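Side-chain contacts in 182aa long hypothetical protein (Pyrococcus horikoshii, PDB 2GAN), which is of unknown function but probably transfers an acetyl group from acetyl-CoA to an acceptor not yet identified, as GNAT-family enzymes do: residues N48-R51 / E52-P56; E151-S154 / Y155-K159; R26-N29 / G30-A34. One frame throughout, in Å; residues are numbered along the deposited sequence.

Along the chain the order is contact 3, contact 1, contact 2, all within the GNAT acetyltransferase region. Contact 3 closes helix 14-27 and starts the loop that leads to helix 47-65, on which contact 1 lies. Their centres are about 13 Å apart, and Pro33 of contact 3 packs on Phe50 and Tyr54 of contact 1. Contact 2, on helix 152-158 after strand 141-146, has its centre about 12 Å from that of contact 3 and reaches it through Tyr155, whose OH probably hydrogen-bonds the loop carbonyls of Asn29 and Gly30. Contacts 1 and 2 do not touch. Contacts 2 and 3 both reach the second subunit, so the loop of contact 3 joins helices 14-27 and 47-65 to the subunit interface.

Contact 1 (N48-R51 / E52-P56). Unlike the reference sequence in segment 48-51: Asn48 (reference Asp).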
loop_
_atom_site.group_PDB
_atom_site.type_symbol
_atom_site.label_atom_id
_atom_site.label_comp_id
_atom_site.label_asym_id
_atom_site.label_seq_id
_atom_site.Cartn_x
_atom_site.Cartn_y
_atom_site.Cartn_z
ATOM N N ASN A 48 13.897 18.796 7.632
ATOM C CA ASN A 48 14.296 19.074 9.011
ATOM C C ASN A 48 13.399 18.333 9.999
ATOM O O ASN A 48 13.881 17.732 10.957
ATOM C CB ASN A 48 14.243 20.580 9.301
ATOM C CG ASN A 48 15.146 21.390 8.380
ATOM O OD1 ASN A 48 16.298 21.018 8.128
ATOM N ND2 ASN A 48 14.633 22.513 7.886
ATOM N N GLY A 49 12.094 18.374 9.766
ATOM C CA GLY A 49 11.175 17.691 10.658
ATOM C C GLY A 49 11.370 16.186 10.598
ATOM O O GLY A 49 11.273 15.500 11.615
ATOM N N PHE A 50 11.652 15.670 9.405
ATOM C CA PHE A 50 11.857 14.242 9.237
ATOM C C PHE A 50 13.089 13.821 10.014
ATOM O O PHE A 50 13.036 12.911 10.832
ATOM C CB PHE A 50 12.051 13.890 7.764
ATOM C CG PHE A 50 12.323 12.429 7.523
ATOM C CD1 PHE A 50 11.284 11.499 7.534
ATOM C CD2 PHE A 50 13.618 11.978 7.292
ATOM C CE1 PHE A 50 11.537 10.136 7.315
ATOM C CE2 PHE A 50 13.883 10.619 7.076
ATOM C CZ PHE A 50 12.843 9.698 7.085
ATOM N N ARG A 51 14.202 14.495 9.752
ATOM C CA ARG A 51 15.461 14.177 10.413
ATOM C C ARG A 51 15.347 14.195 11.928
ATOM O O ARG A 51 15.758 13.252 12.604
ATOM C CB ARG A 51 16.549 15.160 9.988
ATOM C CG ARG A 51 17.934 14.759 10.466
ATOM C CD ARG A 51 19.007 15.684 9.920
ATOM N NE ARG A 51 19.363 16.731 10.868
ATOM C CZ ARG A 51 19.999 16.509 12.012
ATOM N NH1 ARG A 51 20.348 15.275 12.347
ATOM N NH2 ARG A 51 20.288 17.521 12.822
ATOM N N GLU A 52 14.779 15.274 12.455
ATOM C CA GLU A 52 14.630 15.438 13.890
ATOM C C GLU A 52 13.930 14.276 14.566
ATOM O O GLU A 52 14.224 13.947 15.712
ATOM C CB GLU A 52 13.856 16.714 14.187
ATOM C CG GLU A 52 13.848 17.071 15.656
ATOM C CD GLU A 52 13.006 18.289 15.945
ATOM O OE1 GLU A 52 13.154 19.297 15.215
ATOM O OE2 GLU A 52 12.205 18.242 16.907
ATOM N N VAL A 53 13.006 13.646 13.855
ATOM C CA VAL A 53 12.261 12.553 14.445
ATOM C C VAL A 53 12.675 11.156 13.973
ATOM O O VAL A 53 12.198 10.158 14.509
ATOM C CB VAL A 53 10.755 12.769 14.198
ATOM C CG1 VAL A 53 10.390 12.349 12.786
ATOM C CG2 VAL A 53 9.952 12.030 15.236
ATOM N N TYR A 54 13.576 11.082 12.993
ATOM C CA TYR A 54 14.022 9.793 12.459
ATOM C C TYR A 54 15.510 9.517 12.676
ATOM O O TYR A 54 15.916 8.370 12.855
ATOM C CB TYR A 54 13.693 9.711 10.965
ATOM C CG TYR A 54 14.047 8.392 10.309
ATOM C CD1 TYR A 54 15.259 8.226 9.634
ATOM C CD2 TYR A 54 13.170 7.308 10.360
ATOM C CE1 TYR A 54 15.583 7.016 9.025
ATOM C CE2 TYR A 54 13.490 6.093 9.750
ATOM C CZ TYR A 54 14.690 5.953 9.088
ATOM O OH TYR A 54 15.008 4.750 8.501
ATOM N N GLU A 55 16.313 10.574 12.663
ATOM C CA GLU A 55 17.754 10.463 12.849
ATOM C C GLU A 55 18.108 9.631 14.083
ATOM O O GLU A 55 18.932 8.727 14.007
ATOM C CB GLU A 55 18.354 11.872 12.940
ATOM C CG GLU A 55 19.875 11.980 12.867
ATOM C CD GLU A 55 20.558 11.559 14.148
ATOM O OE1 GLU A 55 20.025 11.869 15.238
ATOM O OE2 GLU A 55 21.642 10.939 14.067
ATOM N N PRO A 56 17.478 9.910 15.235
ATOM C CA PRO A 56 17.797 9.130 16.439
ATOM C C PRO A 56 17.536 7.623 16.249
ATOM O O PRO A 56 18.326 6.788 16.684
ATOM C CB PRO A 56 16.892 9.756 17.504
ATOM C CG PRO A 56 16.746 11.180 17.015
ATOM C CD PRO A 56 16.509 10.973 15.548
#
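Arg51 O accepts two backbone N-H groups, from Tyr54 and Glu55. Glu55 N donates to Arg51 O in the carbonyl plane at 2.7 Å, with an N-H...O angle of 158°, and Tyr54 N reaches the same Arg51 O from above that plane at 3.1 Å. One turn earlier, Glu52 N makes a fairly straight bond of 3.0 Å to Asn48 O, Asn48 being a departure from the reference sequence. Between these two sound anchors the helix is less regular: Val53 N splits weakly between Gly49 O and Phe50 O, and Tyr54 N has a second, strongly bent and weak bond to Phe50 O. Pro56 brings no N-H to continue the series, and the helix kinks there.

On the more exposed flank Arg51 and Glu55 run alongside each other, Arg51 also resting on Leu18. NH1 of Arg51 touches the methylene CG of Glu55 at 3.4 Å, with that carbon at the edge of the guanidinium. Because the glutamate chain bends at chi2 (-76°), its carboxylate turns off, and Arg51 NH1 stays 4.5 Å from Glu55 OE1, too far for a salt bridge although the charges probably attract. Glu55 also has a long, weak ion pair with Lys14.

On the inner side the rings of Phe50 and Tyr54 point the same way with planes 22° apart, slid so that they barely overlap. Phe50 CZ sits over the rim of the tyrosine ring, 3.7 Å from Tyr54 CG. In return Tyr54 CB lies over the phenylalanine face in a CH-pi contact. Tyr25, Met21, Leu18 and Pro33 pack around this pair. Such a split between a charged i/i+4 pair toward solvent and an aromatic one inside is characteristic of an amphipathic helix, here the second helix of the GNAT fold, packed on helix 14-27.

Contact 2 (E151-S154 / Y155-K159); sequences EAYS and YYYMK. With SO4 (sulfate ion), chain G.
Glu151 is gripped by several N-H groups. Tyr155 N gives its backbone O a nearly straight bond of 2.9 Å, the first of the helix. The carboxylate makes the N-cap: Glu151 OE1 takes Ser154 N at 2.7 Å on its syn side, and Glu151 OE2 takes Tyr153 N at 3.0 Å from above the carboxylate plane. OE2 is also bonded to the hydroxyl of Tyr32 of the second subunit, tying the cap to the neighbouring chain.

Tyr153 and Tyr157 follow one turn apart and lie side by side. Their planes are 43° apart, neither stacked nor edge-to-face, and Tyr157 CE2 comes to the edge of the other ring, 3.7 Å from Tyr153 CD2. Both rings swing beside their own backbone N (chi1 -82° for Tyr153). Tyr157 also packs close to the backbone, CD2 lying 3.1 Å from Tyr153 O, the oxygen that accepts Tyr157 N at 2.8 Å. The far end of Tyr153 is bonded to Phe112 O of the second subunit.

Tyr156 points elsewhere: its OH donates at 2.7 Å to O3 of a sulfate, probably from the crystallisation liquor. Gly122, Gly124 and Ser125 of the second subunit bind the same sulfate through backbone N-H groups, consistent with the glycine-rich loop that in GNAT enzymes holds the pyrophosphate of acetyl-CoA. The arrangement is an N-capped GNAT helix lying, in this dimer, against the probable cofactor site of its partner.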
loop_
_atom_site.group_PDB
_atom_site.type_symbol
_atom_site.label_atom_id
_atom_site.label_comp_id
_atom_site.label_asym_id
_atom_site.label_seq_id
_atom_site.Cartn_x
_atom_site.Cartn_y
_atom_site.Cartn_z
ATOM N N GLU A 151 -1.592 0.495 3.737
ATOM C CA GLU A 151 -2.153 0.152 2.431
ATOM C C GLU A 151 -2.613 1.467 1.821
ATOM O O GLU A 151 -3.226 2.289 2.499
ATOM C CB GLU A 151 -3.334 -0.807 2.595
ATOM C CG GLU A 151 -3.966 -1.290 1.289
ATOM C CD GLU A 151 -5.001 -0.320 0.732
ATOM O OE1 GLU A 151 -5.725 0.324 1.526
ATOM O OE2 GLU A 151 -5.110 -0.211 -0.505
ATOM N N ALA A 152 -2.309 1.660 0.542
ATOM C CA ALA A 152 -2.634 2.892 -0.173
ATOM C C ALA A 152 -4.011 3.519 0.049
ATOM O O ALA A 152 -4.105 4.691 0.422
ATOM C CB ALA A 152 -2.401 2.691 -1.661
ATOM N N TYR A 153 -5.081 2.762 -0.180
ATOM C CA TYR A 153 -6.409 3.330 -0.010
ATOM C C TYR A 153 -6.732 3.681 1.428
ATOM O O TYR A 153 -7.221 4.772 1.710
ATOM C CB TYR A 153 -7.479 2.396 -0.568
ATOM C CG TYR A 153 -7.648 2.523 -2.062
ATOM C CD1 TYR A 153 -6.875 1.765 -2.939
ATOM C CD2 TYR A 153 -8.547 3.443 -2.599
ATOM C CE1 TYR A 153 -6.993 1.921 -4.317
ATOM C CE2 TYR A 153 -8.673 3.612 -3.972
ATOM C CZ TYR A 153 -7.892 2.847 -4.828
ATOM O OH TYR A 153 -8.001 3.011 -6.189
ATOM N N SER A 154 -6.456 2.764 2.342
ATOM C CA SER A 154 -6.742 3.035 3.732
ATOM C C SER A 154 -6.007 4.293 4.185
ATOM O O SER A 154 -6.599 5.175 4.794
ATOM C CB SER A 154 -6.337 1.848 4.601
ATOM O OG SER A 154 -6.799 2.045 5.919
ATOM N N TYR A 155 -4.724 4.376 3.866
ATOM C CA TYR A 155 -3.911 5.526 4.234
ATOM C C TYR A 155 -4.534 6.819 3.703
ATOM O O TYR A 155 -4.673 7.802 4.431
ATOM C CB TYR A 155 -2.500 5.369 3.662
ATOM C CG TYR A 155 -1.501 6.381 4.177
ATOM C CD1 TYR A 155 -0.991 6.289 5.471
ATOM C CD2 TYR A 155 -1.041 7.415 3.355
ATOM C CE1 TYR A 155 -0.035 7.202 5.937
ATOM C CE2 TYR A 155 -0.091 8.328 3.812
ATOM C CZ TYR A 155 0.405 8.207 5.107
ATOM O OH TYR A 155 1.356 9.088 5.550
ATOM N N TYR A 156 -4.913 6.812 2.430
ATOM C CA TYR A 156 -5.518 7.995 1.817
ATOM C C TYR A 156 -6.828 8.379 2.511
ATOM O O TYR A 156 -7.013 9.523 2.943
ATOM C CB TYR A 156 -5.799 7.733 0.338
ATOM C CG TYR A 156 -6.195 8.966 -0.439
ATOM C CD1 TYR A 156 -5.225 9.820 -0.968
ATOM C CD2 TYR A 156 -7.536 9.267 -0.668
ATOM C CE1 TYR A 156 -5.579 10.939 -1.715
ATOM C CE2 TYR A 156 -7.905 10.383 -1.415
ATOM C CZ TYR A 156 -6.919 11.211 -1.936
ATOM O OH TYR A 156 -7.276 12.301 -2.691
ATOM N N TYR A 157 -7.735 7.412 2.611
ATOM C CA TYR A 157 -9.029 7.643 3.227
ATOM C C TYR A 157 -8.908 8.138 4.670
ATOM O O TYR A 157 -9.596 9.081 5.074
ATOM C CB TYR A 157 -9.865 6.362 3.189
ATOM C CG TYR A 157 -10.379 5.951 1.818
ATOM C CD1 TYR A 157 -11.026 6.867 0.992
ATOM C CD2 TYR A 157 -10.311 4.620 1.394
ATOM C CE1 TYR A 157 -11.603 6.472 -0.218
ATOM C CE2 TYR A 157 -10.890 4.211 0.180
ATOM C CZ TYR A 157 -11.537 5.144 -0.612
ATOM O OH TYR A 157 -12.157 4.749 -1.771
HETATM N N MSE A 158 -8.028 7.495 5.431
HETATM C CA MSE A 158 -7.795 7.840 6.827
HETATM C C MSE A 158 -7.580 9.345 7.015
HETATM O O MSE A 158 -8.271 9.980 7.803
HETATM C CB MSE A 158 -6.582 7.065 7.348
HETATM C CG MSE A 158 -6.596 6.806 8.841
HETATM SE SE MSE A 158 -8.022 5.607 9.362
HETATM C CE MSE A 158 -7.037 3.950 9.266
ATOM N N LYS A 159 -6.630 9.919 6.285
ATOM C CA LYS A 159 -6.353 11.345 6.408
ATOM C C LYS A 159 -7.331 12.167 5.579
ATOM O O LYS A 159 -7.040 13.292 5.189
ATOM C CB LYS A 159 -4.906 11.641 5.985
ATOM C CG LYS A 159 -4.614 11.407 4.518
ATOM C CD LYS A 159 -3.127 11.164 4.275
ATOM C CE LYS A 159 -2.264 12.336 4.722
ATOM N NZ LYS A 159 -2.544 13.581 3.946
HETATM S S SO4 G . -5.291 14.334 -4.802
HETATM O O1 SO4 G . -6.380 15.300 -4.629
HETATM O O2 SO4 G . -5.635 13.377 -5.872
HETATM O O3 SO4 G . -5.083 13.614 -3.538
HETATM O O4 SO4 G . -4.052 15.042 -5.172
#

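Contact 3 (R26-N29 / G30-A34); sequences RSTN and GKYPA
A Schellman motif ends helix 14-27 and brings Thr28 against Lys31 and Tyr32. Asn29, with positive phi, is its C-prime residue: Asn29 N returns to Arg26 O at 2.9 Å and Gly30 N to Tyr25 O. Gly30 keeps a positive phi too, where a CB would clash with Asn29 O.

Thr28 then fastens the chain as it leaves. Its OG1 accepts Tyr32 N at 3.0 Å in an almost straight bond (172°), takes a weak, bent one from Lys31 N, and is itself bonded to Ile24 O in the last helical turn. A chi1 of 64°, which sets OG1 between the backbone N and the carbonyl carbon, turns it to these partners. Lys31 N has its better bond to Thr28 O, 3.2 Å away, approached from above the carbonyl plane.

The methyl works separately: Thr28 CG2 meets the edge of the tyrosine ring, 3.8 Å from Tyr32 CD2, while Lys31 CG lies over one face. With an alanine here, the Tyr32 amide and the Ile24 carbonyl would probably lose their common mate and the ring edge its methyl support, leaving the turn at Tyr32 less firmly held.

Past a cis peptide, Pro33 turns to helix 47-65, and Tyr32 OH bonds Glu151 of the second subunit. This is a Schellman-capped exit into the loop joining the first two GNAT helices, a loop that in relatives often borders the acceptor site.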
loop_
_atom_site.group_PDB
_atom_site.type_symbol
_atom_site.label_atom_id
_atom_site.label_comp_id
_atom_site.label_asym_id
_atom_site.label_seq_id
_atom_site.Cartn_x
_atom_site.Cartn_y
_atom_site.Cartn_z
ATOM N N ARG A 26 9.164 11.421 1.180
ATOM C CA ARG A 26 8.494 12.414 0.350
ATOM C C ARG A 26 7.806 11.739 -0.839
ATOM O O ARG A 26 6.636 11.998 -1.116
ATOM C CB ARG A 26 9.514 13.444 -0.140
ATOM C CG ARG A 26 8.946 14.628 -0.922
ATOM C CD ARG A 26 10.076 15.578 -1.300
ATOM N NE ARG A 26 11.073 14.928 -2.158
ATOM C CZ ARG A 26 12.290 15.411 -2.407
ATOM N NH1 ARG A 26 12.679 16.556 -1.862
ATOM N NH2 ARG A 26 13.119 14.754 -3.208
ATOM N N SER A 27 8.516 10.859 -1.533
ATOM C CA SER A 27 7.918 10.193 -2.686
ATOM C C SER A 27 6.664 9.401 -2.317
ATOM O O SER A 27 5.724 9.332 -3.104
ATOM C CB SER A 27 8.936 9.274 -3.362
ATOM O OG SER A 27 9.213 8.149 -2.552
ATOM N N THR A 28 6.650 8.811 -1.123
ATOM C CA THR A 28 5.499 8.025 -0.655
ATOM C C THR A 28 4.515 8.866 0.161
ATOM O O THR A 28 3.582 8.336 0.772
ATOM C CB THR A 28 5.940 6.846 0.242
ATOM O OG1 THR A 28 6.567 7.355 1.433
ATOM C CG2 THR A 28 6.925 5.946 -0.505
ATOM N N ASN A 29 4.736 10.172 0.190
ATOM C CA ASN A 29 3.870 11.078 0.934
ATOM C C ASN A 29 3.730 10.712 2.414
ATOM O O ASN A 29 2.620 10.616 2.944
ATOM C CB ASN A 29 2.487 11.129 0.290
ATOM C CG ASN A 29 1.742 12.407 0.623
ATOM O OD1 ASN A 29 1.310 12.622 1.760
ATOM N ND2 ASN A 29 1.600 13.276 -0.372
ATOM N N GLY A 30 4.866 10.516 3.075
ATOM C CA GLY A 30 4.866 10.191 4.493
ATOM C C GLY A 30 4.551 8.752 4.858
ATOM O O GLY A 30 4.444 8.419 6.037
ATOM N N LYS A 31 4.422 7.891 3.857
ATOM C CA LYS A 31 4.098 6.490 4.100
ATOM C C LYS A 31 5.266 5.692 4.669
ATOM O O LYS A 31 5.123 5.005 5.680
ATOM C CB LYS A 31 3.628 5.840 2.801
ATOM C CG LYS A 31 2.739 4.645 2.993
ATOM C CD LYS A 31 1.436 4.840 2.244
ATOM C CE LYS A 31 1.657 4.870 0.748
ATOM N NZ LYS A 31 0.448 5.321 0.007
ATOM N N TYR A 32 6.420 5.794 4.019
ATOM C CA TYR A 32 7.609 5.071 4.439
ATOM C C TYR A 32 8.807 6.006 4.517
ATOM O O TYR A 32 8.877 6.997 3.793
ATOM C CB TYR A 32 7.921 3.965 3.427
ATOM C CG TYR A 32 6.753 3.034 3.144
ATOM C CD1 TYR A 32 6.343 2.095 4.086
ATOM C CD2 TYR A 32 6.071 3.091 1.932
ATOM C CE1 TYR A 32 5.280 1.231 3.830
ATOM C CE2 TYR A 32 5.006 2.233 1.658
ATOM C CZ TYR A 32 4.617 1.308 2.617
ATOM O OH TYR A 32 3.562 0.472 2.371
ATOM N N PRO A 33 9.761 5.715 5.413
ATOM C CA PRO A 33 9.765 4.563 6.323
ATOM C C PRO A 33 8.808 4.772 7.494
ATOM O O PRO A 33 8.424 5.904 7.793
ATOM C CB PRO A 33 11.221 4.478 6.767
ATOM C CG PRO A 33 11.660 5.904 6.740
ATOM C CD PRO A 33 11.063 6.403 5.444
ATOM N N ALA A 34 8.424 3.678 8.148
ATOM C CA ALA A 34 7.492 3.735 9.277
ATOM C C ALA A 34 8.034 4.532 10.459
ATOM O O ALA A 34 9.220 4.468 10.767
ATOM C CB ALA A 34 7.134 2.321 9.727
#